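Long-range contacts in cysteine synthase (Fusobacterium nucleatum subsp. nucleatum strain ATCC 25586, PDB 5XEO), which probably makes L-cysteine and acetate from O-acetyl-L-serine and hydrogen sulfide, with pyridoxal 5'-phosphate as its cofactor: residues K91-M96 with E114-D119; G264-I269 with S299-L304; I269-T274 with V294-S299. All coordinates share one frame; numbering follows the deposited sequence. Where two conformers were deposited one is given.

Interaction 1: residues K91-M96 with E114-D119; sequences KLKIVM and EVILTD. With ACT (acetate ion), chain D.
Glu114 OE1 takes a salt bridge from Lys93 NZ at 3.4 Å, weak as a hydrogen bond, and a hydrogen bond from a water. Lys93 runs beside the glutamate, pointing the same way, and the water bridges the pair, accepting from Lys93 NZ. The other oxygen faces Lys91, which is extended beyond CG and reaches in obliquely, its CE 3.2 Å from Glu114 OE2 and its NZ in a long salt bridge to the same atom. A second water joins Glu114 OE2 to Leu92 O, while Leu92 N donates to an acetate ion, probably from the crystallisation liquor.

Behind this cluster the backbones pair as parallel strands, the axes of 92-96 and 114-118 coming within 4.7 Å at 24°. Glu114 N donates to Leu92 O, Ile94 N to Glu114 O (2.9 Å), Ile116 N to Ile94 O (2.9 Å), Met96 N to Ile116 O and Thr118 N to Met96 O; the last donor stands 36° out of the carbonyl plane.

On the face of Ile94 and Met96, a bend at chi3 (86°) carries Met96 CE to 3.7 Å from Val115 CG1, with Leu117 CD2 against Met96 CG. On the other face Ile116 CD1 lies against Lys93 CD, and Val95 CG1 meets Thr118 CG2. Helix 102-110 covers the methionine side and helix 124-137 the face of Val95 and Ile116. Strand 92-97, helix 102-110 and strand 114-118 form a beta-alpha-beta crossover at the margin of a four-stranded parallel sheet.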
ATOM      1  N   LYS A  91      21.057   3.242 -11.662  1.00 19.34           N
ATOM      2  CA  LYS A  91      21.648   3.688 -10.427  1.00 20.88           C
ATOM      3  C   LYS A  91      21.072   5.044 -10.014  1.00 20.50           C
ATOM      4  O   LYS A  91      21.081   5.979 -10.814  1.00 20.65           O
ATOM      5  CB  LYS A  91      23.156   3.798 -10.644  1.00 24.25           C
ATOM      6  CG  LYS A  91      23.966   4.244  -9.461  1.00 28.01           C
ATOM      7  CD  LYS A  91      25.448   4.086  -9.800  1.00 31.75           C
ATOM      8  CE  LYS A  91      26.311   4.863  -8.835  1.00 33.83           C
ATOM      9  NZ  LYS A  91      27.742   4.486  -8.968  1.00 37.39           N
ATOM     10  N   LEU A  92      20.617   5.148  -8.759  1.00 17.44           N
ATOM     11  CA  LEU A  92      19.949   6.318  -8.253  1.00 17.43           C
ATOM     12  C   LEU A  92      20.706   6.812  -7.016  1.00 18.10           C
ATOM     13  O   LEU A  92      21.016   6.024  -6.109  1.00 16.28           O
ATOM     14  CB  LEU A  92      18.492   5.991  -7.901  1.00 16.73           C
ATOM     15  CG  LEU A  92      17.661   7.132  -7.255  1.00 17.51           C
ATOM     16  CD1 LEU A  92      17.395   8.315  -8.168  1.00 17.60           C
ATOM     17  CD2 LEU A  92      16.316   6.618  -6.760  1.00 18.16           C
ATOM     18  N   LYS A  93      20.991   8.103  -6.982  1.00 17.46           N
ATOM     19  CA  LYS A  93      21.524   8.735  -5.778  1.00 20.32           C
ATOM     20  C   LYS A  93      20.521   9.789  -5.354  1.00 20.95           C
ATOM     21  O   LYS A  93      20.100  10.564  -6.180  1.00 20.88           O
ATOM     22  CB  LYS A  93      22.897   9.355  -6.030  1.00 22.36           C
ATOM     23  CG  LYS A  93      23.920   8.336  -6.472  1.00 25.13           C
ATOM     24  CD  LYS A  93      25.338   8.907  -6.505  1.00 29.77           C
ATOM     25  CE  LYS A  93      26.286   7.861  -7.074  1.00 34.04           C
ATOM     26  NZ  LYS A  93      27.612   7.884  -6.387  1.00 39.60           N
ATOM     27  N   ILE A  94      20.108   9.772  -4.087  1.00 21.51           N
ATOM     28  CA  ILE A  94      19.208  10.768  -3.543  1.00 22.72           C
ATOM     29  C   ILE A  94      19.966  11.528  -2.455  1.00 25.61           C
ATOM     30  O   ILE A  94      20.525  10.930  -1.531  1.00 24.69           O
ATOM     31  CB  ILE A  94      17.917  10.147  -2.963  1.00 22.27           C
ATOM     32  CG1 ILE A  94      17.012   9.512  -4.046  1.00 21.28           C
ATOM     33  CG2 ILE A  94      17.117  11.184  -2.170  1.00 23.19           C
ATOM     34  CD1 ILE A  94      16.413  10.442  -5.076  1.00 22.01           C
ATOM     35  N   VAL A  95      19.970  12.853  -2.567  1.00 28.65           N
ATOM     36  CA  VAL A  95      20.682  13.724  -1.619  1.00 29.83           C
ATOM     37  C   VAL A  95      19.620  14.276  -0.687  1.00 30.50           C
ATOM     38  O   VAL A  95      18.607  14.758  -1.171  1.00 27.89           O
ATOM     39  CB  VAL A  95      21.419  14.897  -2.317  1.00 29.63           C
ATOM     40  CG1 VAL A  95      22.141  15.741  -1.283  1.00 32.23           C
ATOM     41  CG2 VAL A  95      22.443  14.364  -3.306  1.00 31.36           C
ATOM     42  N   MET A  96      19.822  14.134   0.631  1.00 33.46           N
ATOM     43  CA  MET A  96      18.961  14.785   1.630  1.00 38.18           C
ATOM     44  C   MET A  96      19.742  15.009   2.950  1.00 42.41           C
ATOM     45  O   MET A  96      20.752  14.334   3.181  1.00 38.52           O
ATOM     46  CB  MET A  96      17.714  13.934   1.887  1.00 40.07           C
ATOM     47  CG  MET A  96      17.989  12.680   2.718  1.00 42.46           C
ATOM     48  SD  MET A  96      16.494  11.728   3.058  1.00 48.96           S
ATOM     49  CE  MET A  96      16.406  10.707   1.580  1.00 45.86           C
ATOM     50  N   GLU A 114      21.179   4.878  -3.250  1.00 22.55           N
ATOM     51  CA  GLU A 114      22.263   5.465  -2.456  0.50 23.95           C
ATOM     52  C   GLU A 114      21.758   6.755  -1.867  1.00 25.27           C
ATOM     53  O   GLU A 114      21.571   7.743  -2.599  1.00 24.85           O
ATOM     54  CB  GLU A 114      23.480   5.791  -3.311  0.50 24.64           C
ATOM     55  CG  GLU A 114      24.311   4.595  -3.668  0.50 24.92           C
ATOM     56  CD  GLU A 114      25.451   4.977  -4.579  0.50 25.55           C
ATOM     57  OE1 GLU A 114      26.378   5.670  -4.092  0.50 28.27           O
ATOM     58  OE2 GLU A 114      25.397   4.609  -5.759  0.50 21.02           O
ATOM     59  N   VAL A 115      21.497   6.761  -0.568  1.00 25.58           N
ATOM     60  CA  VAL A 115      21.103   7.977   0.057  1.00 29.06           C
ATOM     61  C   VAL A 115      22.363   8.635   0.603  1.00 32.45           C
ATOM     62  O   VAL A 115      23.073   8.057   1.425  1.00 34.80           O
ATOM     63  CB  VAL A 115      20.073   7.774   1.158  1.00 30.28           C
ATOM     64  CG1 VAL A 115      19.781   9.113   1.831  1.00 31.28           C
ATOM     65  CG2 VAL A 115      18.805   7.189   0.559  1.00 30.57           C
ATOM     66  N   ILE A 116      22.626   9.840   0.120  1.00 32.03           N
ATOM     67  CA  ILE A 116      23.745  10.646   0.568  1.00 33.51           C
ATOM     68  C   ILE A 116      23.228  11.734   1.518  1.00 35.34           C
ATOM     69  O   ILE A 116      22.412  12.552   1.124  1.00 34.30           O
ATOM     70  CB  ILE A 116      24.435  11.278  -0.639  1.00 34.25           C
ATOM     71  CG1 ILE A 116      24.988  10.161  -1.537  1.00 35.86           C
ATOM     72  CG2 ILE A 116      25.545  12.217  -0.187  1.00 33.45           C
ATOM     73  CD1 ILE A 116      25.283  10.596  -2.942  1.00 36.97           C
ATOM     74  N   LEU A 117      23.735  11.753   2.751  1.00 38.76           N
ATOM     75  CA  LEU A 117      23.278  12.701   3.782  1.00 42.58           C
ATOM     76  C   LEU A 117      24.187  13.950   3.951  1.00 44.00           C
ATOM     77  O   LEU A 117      25.403  13.823   4.026  1.00 47.88           O
ATOM     78  CB  LEU A 117      23.093  11.965   5.115  1.00 41.70           C
ATOM     79  CG  LEU A 117      22.092  10.801   5.085  1.00 42.04           C
ATOM     80  CD1 LEU A 117      22.133  10.050   6.406  1.00 44.66           C
ATOM     81  CD2 LEU A 117      20.665  11.268   4.788  1.00 42.03           C
ATOM     82  N   THR A 118      23.573  15.139   4.001  1.00 48.64           N
ATOM     83  CA  THR A 118      24.273  16.437   4.171  1.00 50.87           C
ATOM     84  C   THR A 118      23.928  17.033   5.559  1.00 54.49           C
ATOM     85  O   THR A 118      23.371  16.311   6.380  1.00 46.69           O
ATOM     86  CB  THR A 118      23.879  17.400   3.041  1.00 48.23           C
ATOM     87  OG1 THR A 118      22.462  17.630   3.061  1.00 47.28           O
ATOM     88  CG2 THR A 118      24.299  16.822   1.686  1.00 46.26           C
ATOM     89  N   ASP A 119      24.255  18.305   5.839  1.00 63.38           N
ATOM     90  CA  ASP A 119      23.845  18.948   7.123  1.00 67.52           C
ATOM     91  C   ASP A 119      22.524  19.734   7.011  1.00 70.67           C
ATOM     92  O   ASP A 119      22.335  20.547   6.091  1.00 77.75           O
ATOM     93  CB  ASP A 119      24.944  19.862   7.680  1.00 71.83           C
ATOM     94  CG  ASP A 119      24.740  20.201   9.178  1.00 76.70           C
ATOM     95  OD1 ASP A 119      23.723  20.862   9.522  1.00 74.42           O
ATOM     96  OD2 ASP A 119      25.594  19.807   9.998  1.00 80.43           O
TER
HETATM   97  C   ACT D 402      19.350   1.868  -7.191  1.00 22.20           C
HETATM   98  O   ACT D 402      19.817   0.684  -7.030  1.00 21.69           O
HETATM   99  OXT ACT D 402      20.064   2.871  -7.004  1.00 19.97           O
HETATM  100  CH3 ACT D 402      17.910   2.113  -7.518  1.00 22.37           C
HETATM  101  O   HOH W   1      28.638   5.201  -5.852  1.00 38.87           O
HETATM  102  O   HOH W   2      22.546   3.758  -6.295  1.00 23.55           O

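Interaction 2: residues G264-I269 with S299-L304; sequences GILGGI and SGEKYL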
ATOM      1  N   GLY A 264     -12.128   4.181   7.151  1.00 18.96           N
ATOM      2  CA  GLY A 264     -11.140   3.159   6.885  1.00 19.13           C
ATOM      3  C   GLY A 264     -10.156   3.565   5.777  1.00 19.77           C
ATOM      4  O   GLY A 264      -9.551   2.687   5.136  1.00 19.77           O
ATOM      5  N   ILE A 265      -9.984   4.881   5.587  1.00 19.67           N
ATOM      6  CA  ILE A 265      -9.060   5.465   4.597  1.00 20.07           C
ATOM      7  C   ILE A 265      -7.866   5.964   5.386  1.00 20.21           C
ATOM      8  O   ILE A 265      -8.002   6.883   6.207  1.00 20.04           O
ATOM      9  CB  ILE A 265      -9.686   6.642   3.818  1.00 20.66           C
ATOM     10  CG1 ILE A 265     -10.858   6.143   2.973  1.00 20.77           C
ATOM     11  CG2 ILE A 265      -8.626   7.330   2.958  1.00 21.07           C
ATOM     12  CD1 ILE A 265     -11.725   7.241   2.386  1.00 22.67           C
ATOM     13  N   LEU A 266      -6.714   5.340   5.155  1.00 19.79           N
ATOM     14  CA  LEU A 266      -5.498   5.710   5.824  1.00 20.38           C
ATOM     15  C   LEU A 266      -4.662   6.491   4.841  1.00 19.33           C
ATOM     16  O   LEU A 266      -3.862   5.927   4.116  1.00 21.35           O
ATOM     17  CB  LEU A 266      -4.775   4.483   6.321  1.00 23.49           C
ATOM     18  CG  LEU A 266      -3.571   4.762   7.217  1.00 26.54           C
ATOM     19  CD1 LEU A 266      -4.022   5.275   8.559  1.00 30.86           C
ATOM     20  CD2 LEU A 266      -2.759   3.521   7.424  1.00 28.63           C
ATOM     21  N   GLY A 267      -4.850   7.799   4.836  1.00 18.75           N
ATOM     22  CA  GLY A 267      -4.087   8.721   4.005  1.00 16.94           C
ATOM     23  C   GLY A 267      -3.042   9.428   4.826  1.00 16.59           C
ATOM     24  O   GLY A 267      -3.031   9.362   6.054  1.00 14.94           O
ATOM     25  N   GLY A 268      -2.119  10.076   4.126  1.00 15.86           N
ATOM     26  CA  GLY A 268      -1.077  10.832   4.761  1.00 16.52           C
ATOM     27  C   GLY A 268      -1.616  12.122   5.358  1.00 16.76           C
ATOM     28  O   GLY A 268      -2.818  12.410   5.313  1.00 15.28           O
ATOM     29  N   ILE A 269      -0.683  12.909   5.865  1.00 18.35           N
ATOM     30  CA  ILE A 269      -1.003  14.182   6.507  1.00 18.78           C
ATOM     31  C   ILE A 269      -1.566  15.139   5.485  1.00 17.51           C
ATOM     32  O   ILE A 269      -2.495  15.886   5.803  1.00 18.93           O
ATOM     33  CB  ILE A 269       0.227  14.797   7.203  1.00 20.45           C
ATOM     34  CG1 ILE A 269       0.822  13.808   8.210  1.00 22.02           C
ATOM     35  CG2 ILE A 269      -0.167  16.063   7.954  1.00 20.26           C
ATOM     36  CD1 ILE A 269       2.226  14.182   8.654  1.00 23.88           C
ATOM     37  N   SER A 299      -0.469   7.291   1.088  1.00 18.23           N
ATOM     38  CA  SER A 299      -1.130   6.531   2.120  1.00 19.96           C
ATOM     39  C   SER A 299      -0.454   6.925   3.404  1.00 20.20           C
ATOM     40  O   SER A 299       0.611   7.522   3.387  1.00 20.85           O
ATOM     41  CB  SER A 299      -1.037   5.027   1.857  1.00 20.06           C
ATOM     42  OG  SER A 299       0.291   4.625   1.884  1.00 20.38           O
ATOM     43  N   GLY A 300      -1.099   6.599   4.514  1.00 20.29           N
ATOM     44  CA  GLY A 300      -0.715   7.107   5.816  1.00 20.61           C
ATOM     45  C   GLY A 300       0.283   6.293   6.599  1.00 21.96           C
ATOM     46  O   GLY A 300       0.760   6.762   7.638  1.00 19.68           O
ATOM     47  N   GLU A 301       0.623   5.089   6.127  1.00 22.24           N
ATOM     48  CA  GLU A 301       1.421   4.147   6.943  1.00 25.79           C
ATOM     49  C   GLU A 301       2.731   4.762   7.422  1.00 26.20           C
ATOM     50  O   GLU A 301       3.088   4.636   8.584  1.00 24.00           O
ATOM     51  CB  GLU A 301       1.779   2.863   6.181  1.00 30.58           C
ATOM     52  CG  GLU A 301       0.615   2.002   5.769  1.00 37.61           C
ATOM     53  CD  GLU A 301       0.020   2.362   4.419  1.00 44.38           C
ATOM     54  OE1 GLU A 301       0.785   2.662   3.471  1.00 49.03           O
ATOM     55  OE2 GLU A 301      -1.238   2.310   4.314  1.00 53.49           O
ATOM     56  N   LYS A 302       3.433   5.434   6.512  1.00 24.44           N
ATOM     57  CA  LYS A 302       4.758   5.978   6.806  1.00 25.16           C
ATOM     58  C   LYS A 302       4.761   7.062   7.917  1.00 24.30           C
ATOM     59  O   LYS A 302       5.812   7.347   8.428  1.00 27.31           O
ATOM     60  CB  LYS A 302       5.433   6.518   5.517  1.00 23.83           C
ATOM     61  CG  LYS A 302       4.832   7.824   4.980  1.00 24.83           C
ATOM     62  CD  LYS A 302       5.532   8.414   3.740  1.00 24.77           C
ATOM     63  CE  LYS A 302       5.460   7.527   2.499  1.00 24.39           C
ATOM     64  NZ  LYS A 302       4.051   7.371   2.002  1.00 24.91           N
ATOM     65  N   TYR A 303       3.614   7.674   8.234  1.00 24.49           N
ATOM     66  CA  TYR A 303       3.514   8.746   9.239  1.00 25.89           C
ATOM     67  C   TYR A 303       3.092   8.225  10.598  1.00 29.56           C
ATOM     68  O   TYR A 303       3.054   9.000  11.546  1.00 32.17           O
ATOM     69  CB  TYR A 303       2.514   9.816   8.812  1.00 24.10           C
ATOM     70  CG  TYR A 303       2.786  10.336   7.435  1.00 23.34           C
ATOM     71  CD1 TYR A 303       3.858  11.203   7.194  1.00 23.23           C
ATOM     72  CD2 TYR A 303       2.043   9.882   6.340  1.00 22.26           C
ATOM     73  CE1 TYR A 303       4.135  11.643   5.904  1.00 22.09           C
ATOM     74  CE2 TYR A 303       2.314  10.327   5.056  1.00 20.60           C
ATOM     75  CZ  TYR A 303       3.359  11.219   4.841  1.00 20.66           C
ATOM     76  OH  TYR A 303       3.646  11.671   3.557  1.00 19.51           O
ATOM     77  N   LEU A 304       2.752   6.938  10.697  1.00 30.68           N
ATOM     78  CA  LEU A 304       2.443   6.322  11.987  1.00 34.50           C
ATOM     79  C   LEU A 304       3.766   6.058  12.705  1.00 34.59           C
ATOM     80  O   LEU A 304       3.851   6.322  13.892  1.00 45.54           O
ATOM     81  CB  LEU A 304       1.643   5.018  11.829  1.00 31.86           C
ATOM     82  CG  LEU A 304       0.339   5.103  11.018  1.00 32.96           C
ATOM     83  CD1 LEU A 304      -0.384   3.772  11.077  1.00 33.72           C
ATOM     84  CD2 LEU A 304      -0.593   6.218  11.463  1.00 34.13           C
TER
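Leu266 O receives the hydrogen bond that joins the two backbones: Gly300 N donates to it at 2.9 Å, from 54° out of the carbonyl plane. The CA of Ser299 adds a C-H...O contact to the same oxygen. The chains come close at their glycines, with Gly268 CA 3.9 Å from Gly300 CA and Gly300 CA 3.2 Å from Gly267 O.

Apolar contacts flank this bridge. Ile269 CG1 lies over one face of the Tyr303 ring, offset toward the rim, with Ile269 CD1 3.7 Å from Tyr303 CD1, while Lys302 CG covers the opposite face. Gly268 CA comes in obliquely, 3.4 Å from Tyr303 CE2. Leu266 CD2 lies 4.4 Å from Leu304 CD1, and the same methyl also meets the carboxylate oxygen Glu301 OE2.

Backbone bonds from Tyr303 N to Gly300 O and Leu304 N to Glu301 O hold the 3-10 turn, and polar side chains add to them. A bend at chi2 (88°) brings Glu301 OE1 to 2.6 Å from Ser299 OG, which donates from above the carboxylate plane; Tyr303 OH bonds Asp298.

Residues 264-269 link helix 249-263 to helix 269-283, with Gly268 at the N-cap of the latter. Residues 299-304 follow strand 291-296; Met256 of helix 249-263 packs on Tyr303, and Leu107 of the second subunit on Leu266 and Leu304.

Interaction 3: residues I269-T274 with V294-S299; sequences ISTGAT and VLSTDS. With PLP (pyridoxal-5'-phosphate), chain C.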
ATOM      1  N   ILE A 269      -0.683  12.909   5.865  1.00 18.35           N
ATOM      2  CA  ILE A 269      -1.003  14.182   6.507  1.00 18.78           C
ATOM      3  C   ILE A 269      -1.566  15.139   5.485  1.00 17.51           C
ATOM      4  O   ILE A 269      -2.495  15.886   5.803  1.00 18.93           O
ATOM      5  CB  ILE A 269       0.227  14.797   7.203  1.00 20.45           C
ATOM      6  CG1 ILE A 269       0.822  13.808   8.210  1.00 22.02           C
ATOM      7  CG2 ILE A 269      -0.167  16.063   7.954  1.00 20.26           C
ATOM      8  CD1 ILE A 269       2.226  14.182   8.654  1.00 23.88           C
ATOM      9  N   SER A 270      -1.035  15.125   4.261  1.00 15.92           N
ATOM     10  CA  SER A 270      -1.538  16.026   3.225  1.00 16.24           C
ATOM     11  C   SER A 270      -2.944  15.666   2.802  1.00 16.33           C
ATOM     12  O   SER A 270      -3.674  16.533   2.332  1.00 16.53           O
ATOM     13  CB  SER A 270      -0.583  16.119   1.992  1.00 17.19           C
ATOM     14  OG  SER A 270      -0.644  14.972   1.151  1.00 15.83           O
ATOM     15  N   THR A 271      -3.322  14.385   2.921  1.00 15.31           N
ATOM     16  CA  THR A 271      -4.682  13.957   2.603  1.00 15.59           C
ATOM     17  C   THR A 271      -5.640  14.540   3.658  1.00 15.50           C
ATOM     18  O   THR A 271      -6.714  15.023   3.338  1.00 15.20           O
ATOM     19  CB  THR A 271      -4.773  12.414   2.557  1.00 16.26           C
ATOM     20  OG1 THR A 271      -3.983  11.922   1.456  1.00 17.33           O
ATOM     21  CG2 THR A 271      -6.185  11.972   2.422  1.00 16.98           C
ATOM     22  N   GLY A 272      -5.215  14.497   4.909  1.00 16.49           N
ATOM     23  CA  GLY A 272      -5.958  15.163   5.992  1.00 18.54           C
ATOM     24  C   GLY A 272      -6.134  16.649   5.742  1.00 17.48           C
ATOM     25  O   GLY A 272      -7.226  17.136   5.834  1.00 19.00           O
ATOM     26  N   ALA A 273      -5.067  17.322   5.330  1.00 18.64           N
ATOM     27  CA  ALA A 273      -5.107  18.765   5.042  1.00 19.67           C
ATOM     28  C   ALA A 273      -6.042  19.096   3.882  1.00 20.06           C
ATOM     29  O   ALA A 273      -6.902  19.969   3.989  1.00 19.15           O
ATOM     30  CB  ALA A 273      -3.704  19.266   4.764  1.00 20.06           C
ATOM     31  N   THR A 274      -5.901  18.345   2.787  1.00 19.38           N
ATOM     32  CA  THR A 274      -6.663  18.553   1.582  1.00 19.34           C
ATOM     33  C   THR A 274      -8.131  18.213   1.783  1.00 20.13           C
ATOM     34  O   THR A 274      -9.038  18.928   1.305  1.00 19.25           O
ATOM     35  CB  THR A 274      -6.046  17.732   0.410  1.00 20.24           C
ATOM     36  OG1 THR A 274      -4.643  18.069   0.258  1.00 18.59           O
ATOM     37  CG2 THR A 274      -6.762  18.023  -0.875  1.00 20.28           C
ATOM     38  N   VAL A 294     -11.258  15.080  -4.251  1.00 20.15           N
ATOM     39  CA  VAL A 294     -10.074  15.389  -3.488  1.00 20.27           C
ATOM     40  C   VAL A 294      -8.995  14.364  -3.864  1.00 19.67           C
ATOM     41  O   VAL A 294      -9.239  13.159  -3.811  1.00 17.10           O
ATOM     42  CB  VAL A 294     -10.373  15.268  -1.980  1.00 23.38           C
ATOM     43  CG1 VAL A 294      -9.107  15.209  -1.134  1.00 24.60           C
ATOM     44  CG2 VAL A 294     -11.270  16.417  -1.552  1.00 25.10           C
ATOM     45  N   LEU A 295      -7.784  14.853  -4.130  1.00 19.27           N
ATOM     46  CA  LEU A 295      -6.644  13.975  -4.335  1.00 18.80           C
ATOM     47  C   LEU A 295      -6.007  13.642  -2.996  1.00 17.13           C
ATOM     48  O   LEU A 295      -5.562  14.542  -2.292  1.00 18.45           O
ATOM     49  CB  LEU A 295      -5.622  14.634  -5.263  1.00 19.24           C
ATOM     50  CG  LEU A 295      -4.629  13.659  -5.869  1.00 20.33           C
ATOM     51  CD1 LEU A 295      -5.299  12.961  -7.043  1.00 20.60           C
ATOM     52  CD2 LEU A 295      -3.362  14.362  -6.350  1.00 21.81           C
ATOM     53  N   SER A 296      -5.979  12.353  -2.654  1.00 15.99           N
ATOM     54  CA  SER A 296      -5.239  11.828  -1.524  1.00 15.83           C
ATOM     55  C   SER A 296      -3.862  11.433  -2.079  1.00 16.79           C
ATOM     56  O   SER A 296      -3.763  10.442  -2.818  1.00 16.09           O
ATOM     57  CB  SER A 296      -5.915  10.584  -0.922  1.00 15.79           C
ATOM     58  OG  SER A 296      -5.059   9.937   0.028  1.00 14.21           O
ATOM     59  N   THR A 297      -2.828  12.204  -1.736  1.00 16.48           N
ATOM     60  CA  THR A 297      -1.537  12.090  -2.392  1.00 17.76           C
ATOM     61  C   THR A 297      -0.734  10.857  -1.984  1.00 17.00           C
ATOM     62  O   THR A 297      -0.091  10.281  -2.843  1.00 16.27           O
ATOM     63  CB  THR A 297      -0.719  13.394  -2.279  1.00 19.13           C
ATOM     64  OG1 THR A 297      -1.499  14.446  -2.888  1.00 21.41           O
ATOM     65  CG2 THR A 297       0.617  13.286  -3.006  1.00 20.38           C
ATOM     66  N   ASP A 298      -0.789  10.433  -0.719  1.00 15.94           N
ATOM     67  CA  ASP A 298      -0.121   9.188  -0.332  1.00 16.73           C
ATOM     68  C   ASP A 298      -0.890   8.501   0.769  1.00 17.16           C
ATOM     69  O   ASP A 298      -1.833   9.061   1.317  1.00 15.00           O
ATOM     70  CB  ASP A 298       1.368   9.404   0.030  1.00 16.73           C
ATOM     71  CG  ASP A 298       1.609  10.097   1.344  1.00 17.11           C
ATOM     72  OD1 ASP A 298       0.676  10.741   1.875  1.00 16.41           O
ATOM     73  OD2 ASP A 298       2.767  10.061   1.815  1.00 16.67           O
ATOM     74  N   SER A 299      -0.469   7.291   1.088  1.00 18.23           N
ATOM     75  CA  SER A 299      -1.130   6.531   2.120  1.00 19.96           C
ATOM     76  C   SER A 299      -0.454   6.925   3.404  1.00 20.20           C
ATOM     77  O   SER A 299       0.611   7.522   3.387  1.00 20.85           O
ATOM     78  CB  SER A 299      -1.037   5.027   1.857  1.00 20.06           C
ATOM     79  OG  SER A 299       0.291   4.625   1.884  1.00 20.38           O
TER
HETATM   80  N1  PLP C 401       1.360  15.272  -0.393  1.00 14.83           N
HETATM   81  C2  PLP C 401       2.415  14.388  -0.382  1.00 16.01           C
HETATM   82  C2A PLP C 401       2.415  13.240   0.601  1.00 15.08           C
HETATM   83  C3  PLP C 401       3.422  14.516  -1.358  1.00 16.40           C
HETATM   84  O3  PLP C 401       4.435  13.633  -1.387  1.00 16.50           O
HETATM   85  C4  PLP C 401       3.422  15.582  -2.265  1.00 17.53           C
HETATM   86  C4A PLP C 401       4.539  15.812  -3.274  1.00 19.08           C
HETATM   87  C5  PLP C 401       2.359  16.501  -2.228  1.00 17.10           C
HETATM   88  C6  PLP C 401       1.337  16.326  -1.284  1.00 15.85           C
HETATM   89  C5A PLP C 401       2.291  17.665  -3.184  1.00 17.65           C
HETATM   90  O4P PLP C 401       2.071  17.308  -4.574  1.00 17.90           O
HETATM   91  P   PLP C 401       2.702  18.154  -5.776  1.00 18.11           P
HETATM   92  O1P PLP C 401       2.100  17.481  -6.940  1.00 16.28           O
HETATM   93  O2P PLP C 401       4.166  18.172  -5.551  1.00 15.71           O
HETATM   94  O3P PLP C 401       2.142  19.571  -5.638  1.00 16.79           O
HETATM   95  O   HOH W   3      -1.359  12.378   1.760  1.00 11.73           O
HETATM   96  O   HOH W   4      -3.002  14.729  -0.199  1.00 22.91           O
HETATM   97  O   HOH W   5      -3.706  16.354  -2.410  1.00 21.95           O
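Thr271 projects from helix 269-283 toward Ser296, and its CB stands 3.6 Å from Ser296 OG. From there the side chain forks. With chi1 at -66°, OG1 lies beside the backbone N and forms a 2.7 Å hydrogen bond with Ser296 OG, in which either hydroxyl could be the donor. The methyl Thr271 CG2 is 3.3 Å from Ser296 OG and 3.6 Å from Ser296 CB. A water also bonds Thr271 OG1, and it donates to Ser270 OG and Asp298 OD1.

One residue earlier, Ser270 OG donates to the pyridine nitrogen N1 of the cofactor at 2.5 Å, consistent with an unprotonated N1, as in fold-type II PLP enzymes. Two waters donate to this hydroxyl, the second also accepting from Thr297 N, and they probably help to position the serine. Thr297 CG2 packs 3.4 Å from N1, and Asp298 borders the cofactor's methyl C2A while its OD2 is held by Tyr303, Lys302 and Asn76.

Farther along the helix Thr274 OG1 turns back to Ser270 O (2.8 Å), which also accepts from Thr274 N on the opposite face of its plane. Thr274 CG2 lies 3.7 Å from Val294 CG1, the two side chains passing in opposite directions. The 269-274 part of the helix runs at 167° to strand segment 294-296; strand 291-296 lies in the mixed sheet between strands 31-36 and 174-178, and helix 249-263 packs on Ile269, Thr271 and Ala273.

Interaction 1 comes first along the chain and stands apart, its centre about 25 Å from that of interaction 2 and about 26 Å from that of interaction 3. It belongs to the four-stranded parallel sheet, whereas strand 291-296 of interaction 3 lies inside the six-stranded mixed sheet. Interactions 2 and 3 are continuous: their centres are about 9 Å apart, they share Ile269 and Ser299, and interaction 3 is nested within the loop that interaction 2 closes. A probable hydrogen bond from Gly268 N to Asp298 O also ties them together. The last modelled turn is thereby joined to the N-terminus of helix 269-283, beside the pyridine end of the cofactor.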